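PDB 6ZPV: MgGH51 from Meripilus giganteus, which probably hydrolyses terminal alpha-L-arabinofuranosyl residues from arabinose-containing polysaccharides as a GH51 alpha-L-arabinofuranosidase. Local coordinates for residues W242-V248 against D267-E273. Residue numbers count along the deposited sequence, not the author numbering.
Sequences WQWNATV and DGLGLLE. With NAG (2-acetamido-2-deoxy-beta-D-glucopyranose), chain D.
In the (β/α)8 barrel of this GH51 enzyme, the loop after strand 224-227 packs on the N-terminus of helix 271-281, with Thr-247 and Gly-270 in register, CA to CA 4.5 Å. Residues 244-246 have helical phi/psi, and the turn closes with Thr-247 N to Trp-244 O, 3.0 Å. Thr-247, chi1 p, donates from OG1 to Trp-244 O (2.8 Å) and accepts a hydrogen bond from Leu-271 N at 3.0 Å, so one hydroxyl ties the turn to the helix start. Gly-270 is the N-cap; Glu-273 (chi1 m, chi2 p) folds back so that OE1 takes Gly-270 N at 2.8 Å, while OE2 salt-bridges Arg-254. Leu-271 (t, p) sets CD2 4.1 Å from CE3 of Trp-244 (chi1 p) and CB 3.9 Å from Val-248 CG2. Asp-267, phi positive, chi1 m, works through waters: OD1 reaches NE1 of Trp-242 (chi1 t) via one, OD2 reaches Gln-243 N and Ala-246 O via two others. On the turn's far side Asn-245, chi1 p, carries an N-glycan, ND2 to NAG C1 1.4 Å.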
loop_
_atom_site.group_PDB
_atom_site.type_symbol
_atom_site.label_atom_id
_atom_site.label_comp_id
_atom_site.label_asym_id
_atom_site.label_seq_id
_atom_site.Cartn_x
_atom_site.Cartn_y
_atom_site.Cartn_z
ATOM N N TRP A 242 -11.396 -3.565 10.860
ATOM C CA TRP A 242 -11.219 -4.406 9.656
ATOM C C TRP A 242 -11.579 -5.851 10.050
ATOM O O TRP A 242 -11.129 -6.324 11.094
ATOM C CB TRP A 242 -9.787 -4.248 9.171
ATOM C CG TRP A 242 -9.462 -4.976 7.895
ATOM C CD1 TRP A 242 -9.570 -4.490 6.632
ATOM C CD2 TRP A 242 -8.971 -6.322 7.757
ATOM N NE1 TRP A 242 -9.192 -5.417 5.717
ATOM C CE2 TRP A 242 -8.796 -6.544 6.363
ATOM C CE3 TRP A 242 -8.584 -7.320 8.647
ATOM C CZ2 TRP A 242 -8.282 -7.757 5.883
ATOM C CZ3 TRP A 242 -8.079 -8.504 8.150
ATOM C CH2 TRP A 242 -7.910 -8.718 6.786
ATOM N N GLN A 243 -12.286 -6.546 9.166
ATOM C CA GLN A 243 -12.667 -7.961 9.336
ATOM C C GLN A 243 -12.322 -8.734 8.093
ATOM O O GLN A 243 -12.859 -8.415 6.995
ATOM C CB GLN A 243 -14.174 -8.125 9.662
ATOM C CG GLN A 243 -14.601 -7.468 10.950
ATOM C CD GLN A 243 -16.011 -7.883 11.374
ATOM O OE1 GLN A 243 -16.282 -9.092 11.440
ATOM N NE2 GLN A 243 -16.866 -6.939 11.700
ATOM N N TRP A 244 -11.552 -9.794 8.212
ATOM C CA TRP A 244 -11.056 -10.493 7.015
ATOM C C TRP A 244 -12.184 -11.056 6.151
ATOM O O TRP A 244 -12.110 -10.991 4.903
ATOM C CB TRP A 244 -10.128 -11.684 7.446
ATOM C CG TRP A 244 -10.811 -12.907 7.948
ATOM C CD1 TRP A 244 -11.270 -13.142 9.215
ATOM C CD2 TRP A 244 -11.210 -14.042 7.153
ATOM N NE1 TRP A 244 -11.968 -14.333 9.255
ATOM C CE2 TRP A 244 -11.950 -14.889 8.010
ATOM C CE3 TRP A 244 -11.106 -14.374 5.790
ATOM C CZ2 TRP A 244 -12.548 -16.066 7.527
ATOM C CZ3 TRP A 244 -11.718 -15.512 5.344
ATOM C CH2 TRP A 244 -12.440 -16.366 6.196
ATOM N N ASN A 245 -13.195 -11.617 6.782
ATOM C CA ASN A 245 -14.204 -12.393 6.068
ATOM C C ASN A 245 -15.128 -11.496 5.249
ATOM O O ASN A 245 -15.687 -11.940 4.258
ATOM C CB ASN A 245 -15.004 -13.294 7.041
ATOM C CG ASN A 245 -15.466 -12.530 8.275
ATOM O OD1 ASN A 245 -14.640 -11.981 9.040
ATOM N ND2 ASN A 245 -16.801 -12.486 8.463
ATOM N N ALA A 246 -15.244 -10.225 5.630
ATOM C CA ALA A 246 -15.997 -9.225 4.893
ATOM C C ALA A 246 -15.263 -8.776 3.636
ATOM O O ALA A 246 -15.817 -8.039 2.835
ATOM C CB ALA A 246 -16.332 -8.068 5.793
ATOM N N THR A 247 -14.028 -9.232 3.452
ATOM C CA THR A 247 -13.160 -8.878 2.334
ATOM C C THR A 247 -12.930 -9.994 1.320
ATOM O O THR A 247 -12.144 -9.805 0.400
ATOM C CB THR A 247 -11.818 -8.273 2.778
ATOM O OG1 THR A 247 -10.863 -9.319 3.062
ATOM C CG2 THR A 247 -11.952 -7.339 3.959
ATOM N N VAL A 248 -13.564 -11.136 1.536
ATOM C CA VAL A 248 -13.353 -12.360 0.742
ATOM C C VAL A 248 -14.689 -12.757 0.064
ATOM O O VAL A 248 -15.757 -12.516 0.634
ATOM C CB VAL A 248 -12.726 -13.432 1.673
ATOM C CG1 VAL A 248 -12.758 -14.802 1.050
ATOM C CG2 VAL A 248 -11.283 -13.052 1.955
ATOM N N ASP A 267 -13.501 -2.630 0.364
ATOM C CA ASP A 267 -12.967 -3.975 0.653
ATOM C C ASP A 267 -12.868 -4.815 -0.615
ATOM O O ASP A 267 -12.690 -6.049 -0.507
ATOM C CB ASP A 267 -13.675 -4.633 1.830
ATOM C CG ASP A 267 -13.228 -4.099 3.195
ATOM O OD1 ASP A 267 -12.081 -3.573 3.258
ATOM O OD2 ASP A 267 -13.998 -4.275 4.159
ATOM N N GLY A 268 -12.899 -4.184 -1.802
ATOM C CA GLY A 268 -12.542 -4.881 -3.021
ATOM C C GLY A 268 -11.102 -5.331 -3.028
ATOM O O GLY A 268 -10.792 -6.352 -3.644
ATOM N N LEU A 269 -10.242 -4.546 -2.400
ATOM C CA LEU A 269 -8.870 -4.955 -2.117
ATOM C C LEU A 269 -8.945 -5.757 -0.820
ATOM O O LEU A 269 -8.916 -5.168 0.273
ATOM C CB LEU A 269 -7.953 -3.763 -1.993
ATOM C CG LEU A 269 -6.499 -4.078 -1.635
ATOM C CD1 LEU A 269 -5.875 -4.991 -2.635
ATOM C CD2 LEU A 269 -5.708 -2.780 -1.494
ATOM N N GLY A 270 -9.146 -7.055 -0.946
ATOM C CA GLY A 270 -9.367 -7.928 0.189
ATOM C C GLY A 270 -8.289 -8.970 0.367
ATOM O O GLY A 270 -7.261 -8.970 -0.335
ATOM N N LEU A 271 -8.471 -9.843 1.361
ATOM C CA LEU A 271 -7.367 -10.725 1.777
ATOM C C LEU A 271 -6.836 -11.536 0.595
ATOM O O LEU A 271 -5.599 -11.694 0.500
ATOM C CB LEU A 271 -7.820 -11.586 2.957
ATOM C CG LEU A 271 -6.771 -12.511 3.567
ATOM C CD1 LEU A 271 -5.471 -11.786 3.924
ATOM C CD2 LEU A 271 -7.306 -13.180 4.810
ATOM N N LEU A 272 -7.698 -12.128 -0.256
ATOM C CA LEU A 272 -7.139 -12.952 -1.333
ATOM C C LEU A 272 -6.409 -12.087 -2.354
ATOM O O LEU A 272 -5.421 -12.574 -2.950
ATOM C CB LEU A 272 -8.207 -13.810 -1.988
ATOM C CG LEU A 272 -7.714 -14.892 -2.914
ATOM C CD1 LEU A 272 -6.785 -15.895 -2.229
ATOM C CD2 LEU A 272 -8.883 -15.644 -3.524
ATOM N N GLU A 273 -6.874 -10.883 -2.645
ATOM C CA GLU A 273 -6.166 -10.007 -3.597
ATOM C C GLU A 273 -4.782 -9.644 -3.065
ATOM O O GLU A 273 -3.792 -9.639 -3.820
ATOM C CB GLU A 273 -6.983 -8.781 -3.933
ATOM C CG GLU A 273 -8.292 -9.056 -4.695
ATOM C CD GLU A 273 -9.462 -9.566 -3.894
ATOM O OE1 GLU A 273 -9.447 -9.310 -2.657
ATOM O OE2 GLU A 273 -10.387 -10.152 -4.466
HETATM C C1 NAG D . -17.284 -11.860 9.670
HETATM C C2 NAG D . -18.747 -11.487 9.511
HETATM C C3 NAG D . -19.296 -11.036 10.871
HETATM C C4 NAG D . -19.051 -12.108 11.937
HETATM C C5 NAG D . -17.546 -12.442 11.979
HETATM C C6 NAG D . -17.227 -13.598 12.975
HETATM C C7 NAG D . -19.673 -10.701 7.394
HETATM C C8 NAG D . -19.836 -9.565 6.448
HETATM N N2 NAG D . -18.971 -10.455 8.509
HETATM O O3 NAG D . -20.724 -10.756 10.778
HETATM O O4 NAG D . -19.426 -11.549 13.207
HETATM O O5 NAG D . -17.170 -12.904 10.692
HETATM O O6 NAG D . -15.789 -13.859 13.068
HETATM O O7 NAG D . -20.211 -11.737 7.211
HETATM O O HOH W 1 -9.582 -4.695 2.897
HETATM O O HOH W 2 -13.656 -5.546 6.649
HETATM O O HOH W 3 -16.392 -5.411 3.576
HETATM O O HOH W 4 -10.405 -11.336 -1.085
#